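Local coordinates for putative polyphosphate kinase 2 family protein (Arthrobacter aurescens, PDB 3RHF) that is a polyphosphate kinase of the PPK2 family, an enzyme that moves phosphate between polyphosphate and nucleotides, at the interface of chains A and B. Coordinates in Å, arbitrary orientation; residue numbers count along the deposited sequence, not the author numbering. Chains: chain A/B, Putative polyphosphate kinase 2 family protein.

Contact 1: the interface of chains A and B. Residues chain A 89, 92, 106, 108, 139; chain B 100-102.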
ATOM      1  N   GLY A  89     -11.416  -2.025   6.611  1.00 26.17           N
ATOM      2  CA  GLY A  89     -10.545  -2.623   5.619  1.00 25.36           C
ATOM      3  C   GLY A  89     -10.594  -1.884   4.296  1.00 24.37           C
ATOM      4  O   GLY A  89      -9.576  -1.549   3.706  1.00 25.32           O
ATOM      5  N   VAL A  92      -9.182   1.725   4.551  1.00 20.04           N
ATOM      6  CA  VAL A  92      -7.769   1.698   4.660  1.00 21.23           C
ATOM      7  C   VAL A  92      -7.201   1.482   3.305  1.00 22.84           C
ATOM      8  O   VAL A  92      -6.338   2.259   2.843  1.00 24.86           O
ATOM      9  CB  VAL A  92      -7.267   0.545   5.586  1.00 22.77           C
ATOM     10  CG1 VAL A  92      -5.774   0.257   5.291  1.00 20.78           C
ATOM     11  CG2 VAL A  92      -7.508   0.870   7.055  1.00 21.28           C
ATOM     12  N   LEU A 106       1.341   1.345   7.301  1.00 22.37           N
ATOM     13  CA  LEU A 106       0.103   0.751   7.723  1.00 21.56           C
ATOM     14  C   LEU A 106       0.380  -0.369   8.757  1.00 21.98           C
ATOM     15  O   LEU A 106       1.234  -1.216   8.544  1.00 21.19           O
ATOM     16  CB  LEU A 106      -0.597   0.153   6.522  1.00 21.17           C
ATOM     17  CG  LEU A 106      -1.711  -0.825   6.844  1.00 21.15           C
ATOM     18  CD1 LEU A 106      -2.803  -0.025   7.599  1.00 20.67           C
ATOM     19  CD2 LEU A 106      -2.210  -1.423   5.519  1.00 20.23           C
ATOM     20  N   ALA A 108      -2.235  -3.118  10.805  1.00 22.47           N
ATOM     21  CA  ALA A 108      -3.492  -3.724  11.251  1.00 23.38           C
ATOM     22  C   ALA A 108      -3.186  -4.572  12.489  1.00 24.43           C
ATOM     23  O   ALA A 108      -2.690  -5.717  12.390  1.00 23.19           O
ATOM     24  CB  ALA A 108      -4.083  -4.595  10.129  1.00 22.26           C
ATOM     25  N   ASP A 139      -5.228   0.447  11.380  1.00 24.39           N
ATOM     26  CA  ASP A 139      -6.439  -0.371  11.354  1.00 26.80           C
ATOM     27  C   ASP A 139      -6.550  -1.147  12.686  1.00 27.09           C
ATOM     28  O   ASP A 139      -5.852  -2.132  12.915  1.00 25.55           O
ATOM     29  CB  ASP A 139      -6.445  -1.304  10.134  1.00 27.68           C
ATOM     30  CG  ASP A 139      -7.704  -2.152  10.023  1.00 29.90           C
ATOM     31  OD1 ASP A 139      -8.468  -2.162  10.986  1.00 34.75           O
ATOM     32  OD2 ASP A 139      -7.940  -2.816   8.977  1.00 33.41           O
TER
ATOM     33  N   ASP B 100      -5.371  -4.821  -2.248  1.00 25.82           N
ATOM     34  CA  ASP B 100      -5.611  -4.516  -0.838  1.00 28.03           C
ATOM     35  C   ASP B 100      -4.268  -4.566  -0.111  1.00 27.52           C
ATOM     36  O   ASP B 100      -3.621  -5.578  -0.121  1.00 26.74           O
ATOM     37  CB  ASP B 100      -6.560  -5.554  -0.209  1.00 28.79           C
ATOM     38  CG  ASP B 100      -6.948  -5.234   1.280  1.00 33.19           C
ATOM     39  OD1 ASP B 100      -8.173  -5.268   1.623  1.00 40.60           O
ATOM     40  OD2 ASP B 100      -6.049  -5.015   2.122  1.00 36.02           O
ATOM     41  N   PRO B 101      -3.890  -3.508   0.587  1.00 28.21           N
ATOM     42  CA  PRO B 101      -2.548  -3.520   1.080  1.00 28.23           C
ATOM     43  C   PRO B 101      -2.285  -4.583   2.159  1.00 28.46           C
ATOM     44  O   PRO B 101      -1.113  -4.949   2.410  1.00 28.77           O
ATOM     45  CB  PRO B 101      -2.357  -2.093   1.608  1.00 29.60           C
ATOM     46  CG  PRO B 101      -3.702  -1.478   1.697  1.00 29.25           C
ATOM     47  CD  PRO B 101      -4.706  -2.494   1.267  1.00 29.51           C
ATOM     48  N   GLN B 102      -3.324  -5.162   2.741  1.00 28.39           N
ATOM     49  CA  GLN B 102      -3.066  -6.244   3.699  1.00 28.20           C
ATOM     50  C   GLN B 102      -2.773  -7.572   3.019  1.00 26.69           C
ATOM     51  O   GLN B 102      -2.391  -8.554   3.692  1.00 27.89           O
ATOM     52  CB  GLN B 102      -4.202  -6.373   4.672  1.00 30.11           C
ATOM     53  CG  GLN B 102      -4.380  -5.092   5.565  1.00 32.61           C
ATOM     54  CD  GLN B 102      -5.513  -5.256   6.584  1.00 38.33           C
ATOM     55  OE1 GLN B 102      -5.494  -6.181   7.446  1.00 38.80           O
ATOM     56  NE2 GLN B 102      -6.509  -4.369   6.492  1.00 40.65           N
TER
HETATM   57  O   HOH W   1      -7.019  -3.101   3.944  1.00 36.67           O
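B:Gln102 reaches into chain A, and the two ends of its amide meet different neighbours. The nitrogen B:Gln102 NE2 approaches the carboxylate oxygen OD2 of A:Asp139 at 3.3 Å, a weak, bent hydrogen bond in which the amide and carboxylate planes stand almost perpendicular (89°). The carbonyl oxygen B:Gln102 OE1 turns to the methyl CB of A:Ala108, 3.4 Å away. The oxygen of water 1 gives B:Gln102 NE2 a second partner at 2.9 Å. The same water oxygen is 3.0 Å from the backbone O of A:Gly89. It also lies 2.8 Å from the carboxylate OD2 of B:Asp100, so it ties both chains together. Beside this polar group, methyl CD2 of A:Leu106 packs 4.0 Å from ring carbon CB of B:Pro101, the side chains crossing at about a right angle.

In the second shell, B:Asp100 OD2 accepts the backbone N of B:Gln102 through its anti lone pair (158° at H), which would steady the turn. B:Gln102 CG lies anti to its own carbonyl carbon (chi1 -63°), and the chain then runs extended, carrying the amide across. An alanine in place of B:Gln102 would probably leave A:Asp139 OD2 and the bridging water each without this amide partner and open a gap beside A:Ala108.

The receiving surface combines strand 104-108, the Walker B aspartate A:Asp139 ending strand 135-139, and helix 88-98, which starts within the P-loop's GKGG stretch that includes A:Gly89; the intruder is the short 3-10 helix 101-103 of chain B.

Contact 2: the interface of chains A and B. Residues chain A 194, 215, 218; chain B 286-287, 289.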
ATOM      1  N   LYS A 194     -26.090  -6.716  10.499  1.00 33.77           N
ATOM      2  CA  LYS A 194     -26.868  -7.900  10.145  1.00 35.01           C
ATOM      3  C   LYS A 194     -27.015  -8.002   8.631  1.00 33.85           C
ATOM      4  O   LYS A 194     -26.754  -9.045   8.051  1.00 32.95           O
ATOM      5  CB  LYS A 194     -28.230  -7.905  10.861  1.00 35.97           C
ATOM      6  CG  LYS A 194     -29.200  -8.939  10.334  1.00 39.75           C
ATOM      7  CD  LYS A 194     -30.171  -9.516  11.404  1.00 43.83           C
ATOM      8  CE  LYS A 194     -31.197  -8.525  11.945  1.00 46.77           C
ATOM      9  NZ  LYS A 194     -32.179  -9.238  12.870  1.00 48.35           N
ATOM     10  N   LEU A 215     -20.901 -13.022  14.662  1.00 49.43           N
ATOM     11  CA  LEU A 215     -22.247 -13.285  15.134  1.00 49.85           C
ATOM     12  C   LEU A 215     -22.234 -13.333  16.685  1.00 51.98           C
ATOM     13  O   LEU A 215     -23.041 -12.661  17.335  1.00 51.54           O
ATOM     14  CB  LEU A 215     -22.786 -14.586  14.510  1.00 49.84           C
ATOM     15  CG  LEU A 215     -24.165 -15.090  14.941  1.00 49.33           C
ATOM     16  CD1 LEU A 215     -25.201 -13.987  14.775  1.00 48.01           C
ATOM     17  CD2 LEU A 215     -24.558 -16.318  14.162  1.00 47.23           C
ATOM     18  N   ARG A 218     -22.445  -9.889  18.320  1.00 52.27           N
ATOM     19  CA  ARG A 218     -23.699  -9.117  18.220  1.00 50.50           C
ATOM     20  C   ARG A 218     -24.436  -9.143  19.556  1.00 50.83           C
ATOM     21  O   ARG A 218     -25.088  -8.178  19.944  1.00 50.66           O
ATOM     22  CB  ARG A 218     -24.646  -9.659  17.139  1.00 49.20           C
ATOM     23  CG  ARG A 218     -24.237  -9.394  15.717  1.00 46.73           C
ATOM     24  CD  ARG A 218     -25.230  -9.974  14.692  1.00 45.16           C
ATOM     25  NE  ARG A 218     -26.591  -9.422  14.803  1.00 45.25           N
ATOM     26  CZ  ARG A 218     -26.945  -8.176  14.475  1.00 44.12           C
ATOM     27  NH1 ARG A 218     -28.205  -7.788  14.612  1.00 44.01           N
ATOM     28  NH2 ARG A 218     -26.058  -7.304  13.998  1.00 43.04           N
TER
ATOM     29  N   VAL B 286     -28.205 -16.095  11.730  1.00 50.53           N
ATOM     30  CA  VAL B 286     -27.945 -14.648  11.652  1.00 49.71           C
ATOM     31  C   VAL B 286     -29.270 -13.903  11.606  1.00 50.68           C
ATOM     32  O   VAL B 286     -29.410 -12.855  12.248  1.00 50.71           O
ATOM     33  CB  VAL B 286     -26.987 -14.213  10.490  1.00 48.66           C
ATOM     34  CG1 VAL B 286     -26.809 -12.703  10.482  1.00 46.97           C
ATOM     35  CG2 VAL B 286     -25.635 -14.851  10.637  1.00 48.00           C
ATOM     36  N   VAL B 287     -30.238 -14.452  10.887  1.00 51.85           N
ATOM     37  CA  VAL B 287     -31.516 -13.792  10.740  1.00 54.15           C
ATOM     38  C   VAL B 287     -32.190 -13.592  12.096  1.00 56.27           C
ATOM     39  O   VAL B 287     -32.830 -12.572  12.308  1.00 56.77           O
ATOM     40  CB  VAL B 287     -32.418 -14.556   9.748  1.00 55.28           C
ATOM     41  CG1 VAL B 287     -33.888 -14.397  10.081  1.00 57.23           C
ATOM     42  CG2 VAL B 287     -32.136 -14.090   8.307  1.00 54.82           C
ATOM     43  N   SER B 289     -30.602 -13.435  15.177  1.00 59.47           N
ATOM     44  CA  SER B 289     -29.848 -12.369  15.894  1.00 59.09           C
ATOM     45  C   SER B 289     -30.347 -10.961  15.495  1.00 59.18           C
ATOM     46  O   SER B 289     -29.937  -9.962  16.088  1.00 58.42           O
ATOM     47  CB  SER B 289     -28.309 -12.483  15.632  1.00 57.47           C
TER
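B:Ser289, the last residue of its chain, docks against A:Leu215 and A:Arg218, so that the C-terminal tail of one PPK2-family subunit is seated on helices of the other P-loop kinase fold. This is an example of a terminus used as a binding element, and its grip is uneven.

The tight part is built on the backbone end of the tail. NH1 of the A:Arg218 guanidinium donates to the modelled terminal oxygen O of B:Ser289 at 3.1 Å, nearly straight at the hydrogen (164°). The oxygen lies close to the guanidinium plane, but the nitrogen stands well above the plane of the modelled C and O and therefore off the oxygen's lone pairs. In the intact chain this end would be a carboxylate, which would probably suit the guanidinium's charge. The arginine chain bends at chi3 (61°), which turns its tip toward the tail. CB of A:Lys194, a residue that also touches chain B itself, lies over one face of the guanidinium toward the rim and may limit its tilt. Methyl CD1 of A:Leu215 packs 3.6 Å from CB of B:Ser289. The other methyl, CD2 of A:Leu215, touches CG2 of B:Val286 at 4.0 Å, the two side chains meeting at a slant. The serine side chain is modelled only as far as CB, so nothing can be said of its hydroxyl.

On the lysine side the polar contacts are weaker. A:Lys194 runs alongside helix 279-288 of chain B with CD 3.5 Å from the backbone O of B:Val286, and its amino group NZ makes a weak hydrogen bond of 3.4 Å to the backbone O of B:Val287. Bends at chi2 and chi3 bring the amino end round to this helix end, where the carbonyls would probably favour a positive charge. B:Val287 itself contributes little buried surface, and the contact there rests on its carbonyl.

About 25 Å separates the centres of contact 1 and contact 2, and they have no residue in common. In both, chain B supplies a projecting element and chain A the surface that receives it: a 3-10 turn near the nucleotide-binding core in contact 1, the C-terminal helix and tail on the periphery in contact 2. Because the interface is two-fold symmetric, each has a twin with the chains exchanged, so each subunit both gives and receives. Such widely spaced, reciprocal contacts would fit a stable dimer, although the structure alone does not show that this is the form in solution.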